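Local structure of DynF (Micromonospora chersina, 6UBL) at residues L144-M149 with Q190-L195; S44-A49 with A137-P142; S69-T72 with D78-V81. The protein is of unknown function but belongs to the dynemicin (enediyne) biosynthetic pathway and, as a beta barrel holding palmitic acid, probably binds a hydrophobic ligand. All blocks are in the same frame, centred on the assembly; numbering follows the deposited sequence.

Contact 1: L144-M149 with Q190-L195; sequences LGLKLM and QPVAYL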
ATOM      1  N   LEU A 144     -23.913  -5.515  11.092  1.00 41.14           N
ATOM      2  CA  LEU A 144     -23.312  -6.826  10.899  1.00 42.75           C
ATOM      3  C   LEU A 144     -22.610  -7.346  12.144  1.00 41.39           C
ATOM      4  O   LEU A 144     -22.048  -8.447  12.110  1.00 43.73           O
ATOM      5  CB  LEU A 144     -22.310  -6.759   9.747  1.00 47.34           C
ATOM      6  CG  LEU A 144     -22.816  -6.100   8.468  1.00 50.73           C
ATOM      7  CD1 LEU A 144     -21.755  -6.289   7.389  1.00 48.32           C
ATOM      8  CD2 LEU A 144     -24.137  -6.682   8.028  1.00 56.83           C
ATOM      9  N   GLY A 145     -22.631  -6.587  13.235  1.00 39.43           N
ATOM     10  CA  GLY A 145     -21.937  -6.982  14.444  1.00 40.04           C
ATOM     11  C   GLY A 145     -20.435  -7.047  14.295  1.00 39.99           C
ATOM     12  O   GLY A 145     -19.776  -7.782  15.036  1.00 42.30           O
ATOM     13  N   LEU A 146     -19.873  -6.262  13.381  1.00 40.53           N
ATOM     14  CA  LEU A 146     -18.472  -6.349  13.021  1.00 39.50           C
ATOM     15  C   LEU A 146     -17.820  -4.976  13.026  1.00 33.45           C
ATOM     16  O   LEU A 146     -18.464  -3.961  12.735  1.00 32.60           O
ATOM     17  CB  LEU A 146     -18.339  -6.854  11.582  1.00 45.46           C
ATOM     18  CG  LEU A 146     -18.569  -8.295  11.163  1.00 52.81           C
ATOM     19  CD1 LEU A 146     -18.710  -8.362   9.655  1.00 49.16           C
ATOM     20  CD2 LEU A 146     -17.372  -9.105  11.616  1.00 62.36           C
ATOM     21  N   LYS A 147     -16.522  -4.967  13.334  1.00 29.50           N
ATOM     22  CA  LYS A 147     -15.635  -3.851  13.046  1.00 26.32           C
ATOM     23  C   LYS A 147     -14.500  -4.414  12.204  1.00 25.97           C
ATOM     24  O   LYS A 147     -13.938  -5.462  12.542  1.00 25.97           O
ATOM     25  CB  LYS A 147     -15.035  -3.243  14.324  1.00 32.95           C
ATOM     26  CG  LYS A 147     -15.933  -2.227  15.004  1.00 42.99           C
ATOM     27  CD  LYS A 147     -15.207  -1.502  16.130  1.00 48.74           C
ATOM     28  CE  LYS A 147     -16.199  -1.084  17.202  1.00 59.86           C
ATOM     29  NZ  LYS A 147     -15.555  -0.405  18.360  1.00 68.96           N
ATOM     30  N   LEU A 148     -14.169  -3.740  11.110  1.00 24.99           N
ATOM     31  CA  LEU A 148     -13.119  -4.204  10.216  1.00 24.25           C
ATOM     32  C   LEU A 148     -11.950  -3.229  10.216  1.00 23.53           C
ATOM     33  O   LEU A 148     -12.104  -2.045  10.523  1.00 25.51           O
ATOM     34  CB  LEU A 148     -13.648  -4.360   8.784  1.00 25.43           C
ATOM     35  CG  LEU A 148     -14.928  -5.186   8.617  1.00 26.97           C
ATOM     36  CD1 LEU A 148     -15.290  -5.324   7.157  1.00 29.93           C
ATOM     37  CD2 LEU A 148     -14.722  -6.545   9.280  1.00 27.41           C
ATOM     38  N   MET A 149     -10.776  -3.752   9.880  0.50 23.22           N
ATOM     39  CA  MET A 149      -9.572  -2.947   9.783  0.50 23.80           C
ATOM     40  C   MET A 149      -8.772  -3.399   8.572  0.50 22.46           C
ATOM     41  O   MET A 149      -8.997  -4.477   8.021  0.50 22.66           O
ATOM     42  CB  MET A 149      -8.695  -3.108  11.028  0.50 25.23           C
ATOM     43  CG  MET A 149      -8.453  -4.555  11.414  0.50 24.98           C
ATOM     44  SD  MET A 149      -7.167  -4.736  12.664  0.50 31.52           S
ATOM     45  CE  MET A 149      -5.738  -4.233  11.711  0.50 28.58           C
ATOM     46  N   GLN A 190      -9.141 -15.018   7.502  1.00 26.76           N
ATOM     47  CA  GLN A 190      -9.456 -14.604   6.143  1.00 26.54           C
ATOM     48  C   GLN A 190     -10.123 -13.231   6.179  1.00 23.83           C
ATOM     49  O   GLN A 190     -10.850 -12.909   7.125  1.00 26.46           O
ATOM     50  CB  GLN A 190     -10.416 -15.590   5.474  1.00 34.55           C
ATOM     51  CG  GLN A 190      -9.812 -16.934   5.117  1.00 54.88           C
ATOM     52  CD  GLN A 190     -10.533 -17.628   3.971  1.00 71.55           C
ATOM     53  OE1 GLN A 190     -11.115 -16.981   3.096  1.00 75.64           O
ATOM     54  NE2 GLN A 190     -10.486 -18.954   3.967  1.00 76.29           N
ATOM     55  N   PRO A 191      -9.914 -12.409   5.155  1.00 22.94           N
ATOM     56  CA  PRO A 191     -10.663 -11.151   5.069  1.00 22.90           C
ATOM     57  C   PRO A 191     -12.164 -11.398   5.084  1.00 24.25           C
ATOM     58  O   PRO A 191     -12.652 -12.408   4.580  1.00 24.27           O
ATOM     59  CB  PRO A 191     -10.193 -10.540   3.737  1.00 24.49           C
ATOM     60  CG  PRO A 191      -8.801 -11.119   3.549  1.00 23.58           C
ATOM     61  CD  PRO A 191      -8.915 -12.532   4.075  1.00 24.40           C
ATOM     62  N   VAL A 192     -12.884 -10.485   5.735  1.00 23.06           N
ATOM     63  CA  VAL A 192     -14.345 -10.518   5.748  1.00 24.27           C
ATOM     64  C   VAL A 192     -14.925  -9.846   4.516  1.00 23.81           C
ATOM     65  O   VAL A 192     -15.993 -10.238   4.039  1.00 26.37           O
ATOM     66  CB  VAL A 192     -14.846  -9.818   7.026  1.00 26.75           C
ATOM     67  CG1 VAL A 192     -16.365  -9.665   6.996  1.00 30.21           C
ATOM     68  CG2 VAL A 192     -14.383 -10.561   8.258  1.00 30.23           C
ATOM     69  N   ALA A 193     -14.247  -8.829   4.010  1.00 24.80           N
ATOM     70  CA  ALA A 193     -14.714  -8.052   2.875  1.00 25.97           C
ATOM     71  C   ALA A 193     -13.496  -7.429   2.216  1.00 23.66           C
ATOM     72  O   ALA A 193     -12.384  -7.466   2.756  1.00 24.00           O
ATOM     73  CB  ALA A 193     -15.710  -6.975   3.315  1.00 25.66           C
ATOM     74  N   TYR A 194     -13.718  -6.861   1.035  1.00 23.87           N
ATOM     75  CA  TYR A 194     -12.678  -6.148   0.319  1.00 20.88           C
ATOM     76  C   TYR A 194     -13.209  -4.791  -0.101  1.00 22.68           C
ATOM     77  O   TYR A 194     -14.324  -4.681  -0.617  1.00 23.97           O
ATOM     78  CB  TYR A 194     -12.241  -6.948  -0.920  1.00 22.59           C
ATOM     79  CG  TYR A 194     -11.662  -8.299  -0.559  1.00 21.50           C
ATOM     80  CD1 TYR A 194     -12.492  -9.392  -0.360  1.00 23.62           C
ATOM     81  CD2 TYR A 194     -10.303  -8.465  -0.392  1.00 22.08           C
ATOM     82  CE1 TYR A 194     -11.984 -10.627  -0.015  1.00 24.91           C
ATOM     83  CE2 TYR A 194      -9.770  -9.696  -0.048  1.00 23.40           C
ATOM     84  CZ  TYR A 194     -10.606 -10.766   0.138  1.00 24.20           C
ATOM     85  OH  TYR A 194     -10.079 -11.992   0.484  1.00 24.63           O
ATOM     86  N   LEU A 195     -12.392  -3.766   0.106  1.00 21.09           N
ATOM     87  CA  LEU A 195     -12.646  -2.454  -0.463  1.00 24.00           C
ATOM     88  C   LEU A 195     -12.107  -2.494  -1.885  1.00 23.24           C
ATOM     89  O   LEU A 195     -10.909  -2.732  -2.098  1.00 23.85           O
ATOM     90  CB  LEU A 195     -11.921  -1.408   0.373  1.00 25.05           C
ATOM     91  CG  LEU A 195     -12.032   0.077   0.018  1.00 26.28           C
ATOM     92  CD1 LEU A 195     -13.456   0.553   0.213  1.00 26.81           C
ATOM     93  CD2 LEU A 195     -11.064   0.852   0.896  1.00 26.30           C
TER
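Val192 meets two leucines of the 144-149 segment at once, and its two meetings differ in geometry. Toward Leu146 the approach is tip to tip: the methyl Leu146 CD1 lies 3.8 Å from Val192 CG1. Toward Leu148 the side chains cross at about a right angle, with Leu148 CD2 set against the branch point, 4.0 Å from Val192 CB, and close to the second methyl, Val192 CG2, as well. The valine can serve both because CG1 stands anti to its backbone N (chi1 173°), which turns one methyl to each leucine. The other branch of Leu148 goes past the valine, so that CD1 comes 4.2 Å from Ala193 CB.

No hydrogen bond links the two segments, for they are not neighbouring strands. Strand 170-183 runs antiparallel to both 146-149 and 193-205 and separates them in the wall of the barrel, and the side chains reach across it. Each segment carries an irregularity of the kind that helps beta sheets curl. A G1 bulge sets Gly145 and Leu146 together opposite Met141, and the positive phi of Gly145 suits a glycine; a classic bulge does the same with Val192 and Ala193 opposite Leu181. Tyr194 points away from this apolar cluster; its OH is hydrogen-bonded to Gln113 NE2 of the second subunit, and its ring meets that of Phe118 there.

Contact 2: S44-A49 with A137-P142; sequences SIDTFA and AIFDMP
Phe48 reaches across to Phe139 and Met141, and its contacts accumulate toward the far end of the ring. At the base, CB leaves strand 37-50 toward the other segment, and a chi1 of -57° sets CG opposite the carbonyl carbon, carrying the ring toward Phe139 and Met141. Further along, CD1 is already beneath the methyl of Met141, 4.3 Å from its CE. That methyl lies over one ring face as a CH-pi contact, displaced toward the rim, and is nearest to CE1 of Phe48, at 4.1 Å. CE1 also leads at the ring's edge, coming 3.9 Å from Phe139 CD2. At the tip, CZ lies 4.1 Å from the same Phe139 CD2. The two rings stand almost perpendicular, their planes at 86°.

In this beta barrel, strands 44-49 and 137-141 are not paired; their axes pass 12.8 Å apart at an angle of 73°, and the aromatic side chains bridge the interior between them. Phe139 also touches the bound palmitic acid, so this cluster borders the ligand. Ile100, from strand 100-104, packs on both Phe48 and Met141, and Leu195 adds to the surroundings of Phe48. Asp46 OD2 is near the edge of the Phe139 ring, 4.4 Å from CE2, while the other oxygen, OD1, accepts a hydrogen bond from Ser44 OG on its syn side.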
ATOM      1  N   SER A  44     -16.826  10.926   0.424  1.00 26.97           N
ATOM      2  CA  SER A  44     -16.258   9.848  -0.372  1.00 26.00           C
ATOM      3  C   SER A  44     -17.367   8.904  -0.814  1.00 26.87           C
ATOM      4  O   SER A  44     -18.491   8.932  -0.303  1.00 27.53           O
ATOM      5  CB  SER A  44     -15.179   9.066   0.400  1.00 27.69           C
ATOM      6  OG  SER A  44     -15.734   8.224   1.398  1.00 26.23           O
ATOM      7  N   ILE A  45     -17.023   8.062  -1.783  1.00 25.64           N
ATOM      8  CA  ILE A  45     -17.868   6.969  -2.248  1.00 26.38           C
ATOM      9  C   ILE A  45     -16.989   5.727  -2.218  1.00 27.45           C
ATOM     10  O   ILE A  45     -15.912   5.715  -2.828  1.00 25.31           O
ATOM     11  CB  ILE A  45     -18.415   7.207  -3.664  1.00 28.47           C
ATOM     12  CG1 ILE A  45     -19.338   8.425  -3.673  1.00 32.13           C
ATOM     13  CG2 ILE A  45     -19.174   5.972  -4.149  1.00 29.34           C
ATOM     14  CD1 ILE A  45     -19.671   8.932  -5.054  1.00 37.61           C
ATOM     15  N   ASP A  46     -17.410   4.716  -1.461  1.00 26.90           N
ATOM     16  CA  ASP A  46     -16.621   3.519  -1.224  1.00 28.24           C
ATOM     17  C   ASP A  46     -17.408   2.308  -1.702  1.00 28.59           C
ATOM     18  O   ASP A  46     -18.601   2.190  -1.420  1.00 29.41           O
ATOM     19  CB  ASP A  46     -16.374   3.271   0.266  1.00 27.27           C
ATOM     20  CG  ASP A  46     -15.749   4.443   0.990  1.00 29.15           C
ATOM     21  OD1 ASP A  46     -15.706   5.570   0.458  1.00 26.83           O
ATOM     22  OD2 ASP A  46     -15.324   4.230   2.151  1.00 29.69           O
ATOM     23  N   THR A  47     -16.742   1.373  -2.367  1.00 26.04           N
ATOM     24  CA  THR A  47     -17.377   0.123  -2.772  1.00 25.95           C
ATOM     25  C   THR A  47     -16.758  -1.060  -2.037  1.00 25.88           C
ATOM     26  O   THR A  47     -15.527  -1.200  -1.991  1.00 25.63           O
ATOM     27  CB  THR A  47     -17.279  -0.085  -4.283  1.00 29.33           C
ATOM     28  OG1 THR A  47     -17.974   0.983  -4.950  1.00 31.28           O
ATOM     29  CG2 THR A  47     -17.901  -1.417  -4.668  1.00 34.02           C
ATOM     30  N   PHE A  48     -17.616  -1.919  -1.480  1.00 29.18           N
ATOM     31  CA  PHE A  48     -17.193  -3.060  -0.675  1.00 29.04           C
ATOM     32  C   PHE A  48     -17.706  -4.340  -1.321  1.00 28.12           C
ATOM     33  O   PHE A  48     -18.895  -4.430  -1.663  1.00 30.71           O
ATOM     34  CB  PHE A  48     -17.770  -3.025   0.745  1.00 27.52           C
ATOM     35  CG  PHE A  48     -17.443  -1.780   1.517  1.00 28.90           C
ATOM     36  CD1 PHE A  48     -16.283  -1.678   2.265  1.00 28.04           C
ATOM     37  CD2 PHE A  48     -18.330  -0.710   1.512  1.00 30.84           C
ATOM     38  CE1 PHE A  48     -15.995  -0.531   2.979  1.00 27.24           C
ATOM     39  CE2 PHE A  48     -18.046   0.435   2.220  1.00 29.29           C
ATOM     40  CZ  PHE A  48     -16.881   0.530   2.957  1.00 27.59           C
ATOM     41  N   ALA A  49     -16.829  -5.331  -1.471  1.00 24.44           N
ATOM     42  CA  ALA A  49     -17.216  -6.652  -1.947  1.00 24.97           C
ATOM     43  C   ALA A  49     -17.188  -7.632  -0.778  1.00 25.36           C
ATOM     44  O   ALA A  49     -16.175  -7.734  -0.066  1.00 25.74           O
ATOM     45  CB  ALA A  49     -16.271  -7.139  -3.046  1.00 26.07           C
ATOM     46  N   ALA A 137      -7.332   2.347   8.904  1.00 21.80           N
ATOM     47  CA  ALA A 137      -8.681   2.726   9.289  1.00 23.60           C
ATOM     48  C   ALA A 137      -9.401   1.613  10.038  1.00 23.41           C
ATOM     49  O   ALA A 137      -8.993   0.450  10.025  1.00 24.58           O
ATOM     50  CB  ALA A 137      -9.504   3.111   8.049  1.00 22.81           C
ATOM     51  N   ILE A 138     -10.504   2.004  10.683  1.00 24.82           N
ATOM     52  CA  ILE A 138     -11.455   1.082  11.289  1.00 25.02           C
ATOM     53  C   ILE A 138     -12.812   1.356  10.660  1.00 26.75           C
ATOM     54  O   ILE A 138     -13.264   2.508  10.643  1.00 26.88           O
ATOM     55  CB  ILE A 138     -11.565   1.305  12.808  1.00 26.68           C
ATOM     56  CG1 ILE A 138     -10.189   1.173  13.476  1.00 26.21           C
ATOM     57  CG2 ILE A 138     -12.575   0.325  13.413  1.00 27.02           C
ATOM     58  CD1 ILE A 138      -9.659  -0.222  13.447  1.00 28.88           C
ATOM     59  N   PHE A 139     -13.495   0.299  10.219  1.00 24.92           N
ATOM     60  CA  PHE A 139     -14.832   0.407   9.628  1.00 25.29           C
ATOM     61  C   PHE A 139     -15.804  -0.253  10.602  1.00 25.62           C
ATOM     62  O   PHE A 139     -15.834  -1.481  10.711  1.00 27.67           O
ATOM     63  CB  PHE A 139     -14.891  -0.306   8.264  1.00 24.48           C
ATOM     64  CG  PHE A 139     -13.962   0.257   7.219  1.00 26.61           C
ATOM     65  CD1 PHE A 139     -12.616  -0.079   7.228  1.00 26.30           C
ATOM     66  CD2 PHE A 139     -14.437   1.089   6.217  1.00 28.88           C
ATOM     67  CE1 PHE A 139     -11.754   0.424   6.268  1.00 27.48           C
ATOM     68  CE2 PHE A 139     -13.572   1.597   5.252  1.00 27.97           C
ATOM     69  CZ  PHE A 139     -12.234   1.262   5.281  1.00 27.52           C
ATOM     70  N   ASP A 140     -16.580   0.561  11.322  1.00 27.95           N
ATOM     71  CA  ASP A 140     -17.544   0.053  12.294  1.00 27.08           C
ATOM     72  C   ASP A 140     -18.863  -0.214  11.573  1.00 30.81           C
ATOM     73  O   ASP A 140     -19.475   0.707  11.026  1.00 32.14           O
ATOM     74  CB  ASP A 140     -17.727   1.092  13.402  1.00 28.92           C
ATOM     75  CG  ASP A 140     -18.447   0.546  14.635  1.00 37.81           C
ATOM     76  OD1 ASP A 140     -18.781  -0.656  14.675  1.00 41.85           O
ATOM     77  OD2 ASP A 140     -18.665   1.346  15.568  1.00 43.28           O
ATOM     78  N   MET A 141     -19.299  -1.473  11.582  1.00 31.68           N
ATOM     79  CA  MET A 141     -20.510  -1.922  10.890  1.00 32.65           C
ATOM     80  C   MET A 141     -21.402  -2.612  11.914  1.00 34.88           C
ATOM     81  O   MET A 141     -21.547  -3.841  11.913  1.00 35.29           O
ATOM     82  CB  MET A 141     -20.158  -2.843   9.719  1.00 34.63           C
ATOM     83  CG  MET A 141     -19.217  -2.229   8.680  1.00 38.12           C
ATOM     84  SD  MET A 141     -19.120  -3.196   7.146  1.00 42.11           S
ATOM     85  CE  MET A 141     -18.055  -2.185   6.114  1.00 42.91           C
ATOM     86  N   PRO A 142     -22.022  -1.836  12.808  1.00 34.31           N
ATOM     87  CA  PRO A 142     -22.856  -2.439  13.861  1.00 36.69           C
ATOM     88  C   PRO A 142     -23.964  -3.350  13.358  1.00 37.85           C
ATOM     89  O   PRO A 142     -24.299  -4.326  14.042  1.00 37.29           O
ATOM     90  CB  PRO A 142     -23.417  -1.219  14.610  1.00 39.26           C
ATOM     91  CG  PRO A 142     -23.225  -0.041  13.646  1.00 37.74           C
ATOM     92  CD  PRO A 142     -21.958  -0.368  12.914  1.00 34.84           C
TER

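Contact 3: S69-T72 with D78-V81; sequences SPST and DAEV
Thr72 and Glu80 exchange two hydrogen bonds. Thr72 N donates to Glu80 O (3.0 Å, 163° at the hydrogen), in the carbonyl plane, and Glu80 N returns a more bent bond to Thr72 OG1 (2.9 Å, 146°). The threonine can accept it because its OG1 sits between backbone N and carbonyl carbon (chi1 63°). One water extends the polar network, 2.7 Å from Thr72 OG1 and donating to Glu80 OE2. Ser71 OG is bonded to Ser73 O. Ser69 OG donates to Pro70 O from above the carbonyl plane and is also bonded to Tyr82 N. With an alanine in place of Ser69, Pro70 O and Tyr82 N would probably lose the hydroxyl they share, and the start of the loop would be freer to shift. A weaker CA-H...O contact brings Ser71 CA to 3.4 Å from Glu80 O.

Van der Waals contact does the rest: Ser71 OG lies only 3.1 Å from Ala79 CB, Val81 CG2 rests against Ser71 CA, and Ser69 OG packs on Val81 CA.

The two antiparallel runs form the base of the loop joining hairpin strands 54-68 and 81-92; Val81 pairs onward with Ile114 of strand 108-115, and Glu80 packs on Tyr194 of the second subunit.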
ATOM      1  N   SER A  69       3.783  19.357   8.791  1.00 23.35           N
ATOM      2  CA  SER A  69       5.093  19.794   9.236  1.00 24.28           C
ATOM      3  C   SER A  69       5.307  21.214   8.735  1.00 23.56           C
ATOM      4  O   SER A  69       4.585  21.686   7.850  1.00 24.84           O
ATOM      5  CB  SER A  69       6.167  18.895   8.621  1.00 23.19           C
ATOM      6  OG  SER A  69       6.284  19.113   7.210  1.00 23.58           O
ATOM      7  N   PRO A  70       6.317  21.913   9.242  1.00 25.19           N
ATOM      8  CA  PRO A  70       6.744  23.140   8.566  1.00 27.44           C
ATOM      9  C   PRO A  70       7.178  22.786   7.152  1.00 28.41           C
ATOM     10  O   PRO A  70       7.662  21.683   6.886  1.00 26.53           O
ATOM     11  CB  PRO A  70       7.927  23.637   9.412  1.00 28.43           C
ATOM     12  CG  PRO A  70       8.406  22.423  10.157  1.00 30.76           C
ATOM     13  CD  PRO A  70       7.179  21.581  10.394  1.00 24.95           C
ATOM     14  N   SER A  71       6.992  23.722   6.229  1.00 28.26           N
ATOM     15  CA  SER A  71       7.446  23.486   4.868  1.00 27.24           C
ATOM     16  C   SER A  71       8.964  23.490   4.826  1.00 28.24           C
ATOM     17  O   SER A  71       9.616  24.246   5.548  1.00 29.40           O
ATOM     18  CB  SER A  71       6.924  24.580   3.927  1.00 30.19           C
ATOM     19  OG  SER A  71       7.447  24.372   2.628  1.00 33.36           O
ATOM     20  N   THR A  72       9.530  22.626   3.986  1.00 27.60           N
ATOM     21  CA  THR A  72      10.979  22.600   3.844  1.00 27.58           C
ATOM     22  C   THR A  72      11.522  23.840   3.149  1.00 31.18           C
ATOM     23  O   THR A  72      12.742  24.042   3.139  1.00 33.47           O
ATOM     24  CB  THR A  72      11.431  21.362   3.064  1.00 29.50           C
ATOM     25  OG1 THR A  72      10.887  21.423   1.725  1.00 29.11           O
ATOM     26  CG2 THR A  72      10.956  20.101   3.757  1.00 30.44           C
ATOM     27  N   ASP A  78      10.240  24.570  -4.389  1.00 32.65           N
ATOM     28  CA  ASP A  78      11.084  23.678  -3.602  1.00 35.28           C
ATOM     29  C   ASP A  78      10.378  23.071  -2.398  1.00 30.56           C
ATOM     30  O   ASP A  78      10.941  22.187  -1.746  1.00 31.00           O
ATOM     31  CB  ASP A  78      12.301  24.451  -3.085  1.00 47.84           C
ATOM     32  CG  ASP A  78      13.211  24.909  -4.199  1.00 61.25           C
ATOM     33  OD1 ASP A  78      13.299  24.192  -5.214  1.00 64.62           O
ATOM     34  OD2 ASP A  78      13.811  25.997  -4.072  1.00 64.32           O
ATOM     35  N   ALA A  79       9.181  23.538  -2.070  1.00 29.50           N
ATOM     36  CA  ALA A  79       8.568  23.223  -0.791  1.00 27.23           C
ATOM     37  C   ALA A  79       8.035  21.796  -0.750  1.00 27.70           C
ATOM     38  O   ALA A  79       7.367  21.325  -1.686  1.00 26.42           O
ATOM     39  CB  ALA A  79       7.417  24.189  -0.502  1.00 27.31           C
ATOM     40  N   GLU A  80       8.321  21.120   0.360  1.00 22.52           N
ATOM     41  CA  GLU A  80       7.711  19.848   0.680  1.00 24.15           C
ATOM     42  C   GLU A  80       7.064  19.979   2.050  1.00 25.36           C
ATOM     43  O   GLU A  80       7.570  20.695   2.921  1.00 26.17           O
ATOM     44  CB  GLU A  80       8.757  18.764   0.770  1.00 25.62           C
ATOM     45  CG  GLU A  80       9.466  18.464  -0.519  1.00 27.91           C
ATOM     46  CD  GLU A  80      10.409  17.302  -0.347  1.00 33.36           C
ATOM     47  OE1 GLU A  80       9.909  16.173  -0.212  1.00 31.50           O
ATOM     48  OE2 GLU A  80      11.631  17.535  -0.273  1.00 35.00           O
ATOM     49  N   VAL A  81       5.947  19.281   2.237  1.00 23.28           N
ATOM     50  CA  VAL A  81       5.232  19.246   3.507  1.00 24.64           C
ATOM     51  C   VAL A  81       4.925  17.793   3.831  1.00 24.83           C
ATOM     52  O   VAL A  81       4.414  17.055   2.976  1.00 25.37           O
ATOM     53  CB  VAL A  81       3.940  20.084   3.447  1.00 24.09           C
ATOM     54  CG1 VAL A  81       3.107  19.883   4.705  1.00 24.27           C
ATOM     55  CG2 VAL A  81       4.274  21.564   3.259  1.00 25.73           C
TER
HETATM   56  O   HOH W   1      12.647  19.993   0.297  1.00 38.66           O

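From the N terminus, residues 44-49 open the long loop that contact 2 closes at 137-142. Nested inside it, contact 3 shuts a short connection, spanning only five residues between its segments, in the turn from strand 54-68 to 81-92. Contact 1 follows in series, opening at 144-149 just after contact 2 closes and ending at 190-195; no two loops cross. Contacts 1 and 2 adjoin: probable backbone hydrogen bonds join Leu148 O to Phe139 N and Tyr194 O to Ala49 N, so contact 1 spans neighbours of the very strands that contact 2 bridges. Contact 3 lies across the chain's centre, about 32 Å from contact 2 and 37 Å from contact 1 between centres.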